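Local coordinates for protein rhodopsin (Todarodes pacificus, PDB 2Z73) that detects light through retinal, whose 11-cis to all-trans isomerization activates G-protein signalling to phospholipase C in squid photoreceptors, at residues A[309-312]-A[313-317]. Numbering follows the deposited sequence.
Sequences IHNP and MIYSV. With PLM (palmitic acid), chain F; TWT (docosane), chain G.
Tyr315 N donates to Asn311 O at 2.7 Å, in the middle of three i to i+4 bonds that carry the helix on after the break that follows helix 294-306. On one flank Ile314 N reaches His310 O at 2.9 Å; on the other Ser316 N meets Pro312 O. Pro312 has no N-H to give, so it suits a place near the start of this helical segment, where a tertiary amide nitrogen without hydrogen costs no bond within the new helix, and its carbonyl still serves as an acceptor.

With CG anti to its own carbonyl carbon (chi1 -63°), the Tyr315 ring is carried back along the helix, and Asn311 O lies 3.0 Å above one face, toward the rim. Asn311 CB packs at 3.7 Å from Tyr315 CE1, while its side chain also touches Leu76 and Asp80 of helix 70-87 and Gln269 of helix 246-286. An alanine in place of Tyr315 would probably leave Asn311 CB and Leu76 without their aromatic neighbour and open a gap beside helix 70-87.

Flexible Met313 bends its chain to bring CE to the edge of the His310 ring, 3.6 Å from CD2, and alongside Ile309 CD1; Met313 SD lies 3.5 Å from palmitic acid C7. Ser316 OG sits between two acceptors, Met313 O (2.7 Å) and palmitic acid O2 (2.6 Å), and its single proton could serve either. Pro312 also lines the docosane site. Asn311, Pro312 and Tyr315 belong to the NPxxY motif of class A receptors, at the cytoplasmic end of transmembrane helix 7.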
# COMPACT_ATOMS: atom_id res chain seq x y z
N ILE A 309 4.35 5.39 2.90
CA ILE A 309 5.69 5.90 2.62
C ILE A 309 6.74 4.81 2.71
O ILE A 309 7.94 5.11 2.76
CB ILE A 309 6.12 6.96 3.63
CG1 ILE A 309 6.49 6.25 4.94
CG2 ILE A 309 5.02 8.00 3.82
CD1 ILE A 309 7.32 7.07 5.89
N HIS A 310 6.33 3.55 2.72
CA HIS A 310 7.30 2.49 2.88
C HIS A 310 7.78 1.74 1.65
O HIS A 310 8.96 1.46 1.53
CB HIS A 310 6.80 1.50 3.93
CG HIS A 310 6.80 2.06 5.32
ND1 HIS A 310 5.75 1.88 6.20
CD2 HIS A 310 7.71 2.82 5.98
CE1 HIS A 310 6.02 2.49 7.34
NE2 HIS A 310 7.20 3.07 7.23
N ASN A 311 6.88 1.41 0.74
CA ASN A 311 7.27 0.66 -0.44
C ASN A 311 8.50 1.21 -1.15
O ASN A 311 9.43 0.47 -1.44
CB ASN A 311 6.10 0.57 -1.42
CG ASN A 311 4.86 -0.05 -0.80
OD1 ASN A 311 4.92 -0.58 0.31
ND2 ASN A 311 3.74 0.02 -1.50
N PRO A 312 8.52 2.52 -1.45
CA PRO A 312 9.70 3.07 -2.13
C PRO A 312 11.01 2.72 -1.41
O PRO A 312 11.99 2.30 -2.05
CB PRO A 312 9.41 4.57 -2.15
CG PRO A 312 7.92 4.59 -2.31
CD PRO A 312 7.48 3.56 -1.30
N MET A 313 11.05 2.89 -0.10
CA MET A 313 12.26 2.56 0.64
C MET A 313 12.52 1.05 0.58
O MET A 313 13.67 0.61 0.48
CB MET A 313 12.15 3.04 2.08
CG MET A 313 11.80 4.52 2.19
SD MET A 313 11.96 5.24 3.84
CE MET A 313 10.35 4.89 4.56
N ILE A 314 11.47 0.25 0.62
CA ILE A 314 11.63 -1.20 0.55
C ILE A 314 12.26 -1.55 -0.80
O ILE A 314 13.24 -2.31 -0.86
CB ILE A 314 10.26 -1.93 0.68
CG1 ILE A 314 9.64 -1.64 2.06
CG2 ILE A 314 10.43 -3.43 0.54
CD1 ILE A 314 8.23 -2.19 2.23
N TYR A 315 11.72 -0.97 -1.87
CA TYR A 315 12.22 -1.18 -3.22
C TYR A 315 13.69 -0.82 -3.34
O TYR A 315 14.48 -1.56 -3.92
CB TYR A 315 11.46 -0.31 -4.22
CG TYR A 315 9.98 -0.57 -4.36
CD1 TYR A 315 9.09 0.49 -4.55
CD2 TYR A 315 9.46 -1.86 -4.38
CE1 TYR A 315 7.73 0.27 -4.76
CE2 TYR A 315 8.10 -2.09 -4.60
CZ TYR A 315 7.25 -1.02 -4.79
OH TYR A 315 5.91 -1.24 -5.01
N SER A 316 14.05 0.34 -2.79
CA SER A 316 15.42 0.83 -2.88
C SER A 316 16.49 -0.05 -2.25
O SER A 316 17.68 0.09 -2.57
CB SER A 316 15.52 2.24 -2.29
OG SER A 316 15.43 2.22 -0.88
N VAL A 317 16.10 -0.96 -1.37
CA VAL A 317 17.07 -1.85 -0.72
C VAL A 317 17.00 -3.29 -1.19
O VAL A 317 17.82 -4.11 -0.80
CB VAL A 317 16.90 -1.87 0.81
CG1 VAL A 317 17.09 -0.49 1.38
CG2 VAL A 317 15.54 -2.41 1.18
C1 PLM F . 18.57 2.74 1.03
O2 PLM F . 17.86 2.27 0.15
C2 PLM F . 17.97 3.73 2.03
C3 PLM F . 17.33 4.96 1.39
C4 PLM F . 17.12 6.06 2.42
C5 PLM F . 15.67 6.29 2.69
C6 PLM F . 15.51 7.37 3.72
C7 PLM F . 14.93 6.80 5.00
C8 PLM F . 14.74 7.87 6.08
C9 PLM F . 13.59 7.51 7.01
CA PLM F . 13.99 7.60 8.46
CB PLM F . 13.04 6.79 9.32
CC PLM F . 13.07 7.25 10.76
CD PLM F . 12.11 6.43 11.60
CE PLM F . 12.85 5.77 12.74
CF PLM F . 12.86 4.25 12.61
CG PLM F . 13.61 3.58 13.76
C1 TWT G . 13.17 5.45 -3.04
C2 TWT G . 13.87 6.15 -1.89
C3 TWT G . 12.92 7.20 -1.34
C4 TWT G . 13.53 7.98 -0.17
C5 TWT G . 12.45 8.98 0.26
C6 TWT G . 13.00 10.37 0.49
C7 TWT G . 12.32 11.31 -0.53
C8 TWT G . 13.37 12.24 -1.12
C9 TWT G . 13.01 13.72 -0.96
C10 TWT G . 13.73 14.16 0.30
C11 TWT G . 14.99 15.00 0.12
C12 TWT G . 15.06 15.64 1.49
C13 TWT G . 16.20 16.60 1.82
C14 TWT G . 15.47 17.40 2.89
C15 TWT G . 15.99 18.77 3.29
C16 TWT G . 15.01 19.07 4.42
C17 TWT G . 15.49 19.93 5.54
C18 TWT G . 14.24 20.77 5.82
C19 TWT G . 14.40 21.78 6.94
C20 TWT G . 13.05 22.49 7.03
C21 TWT G . 13.05 23.54 8.12
C22 TWT G . 11.67 24.20 8.15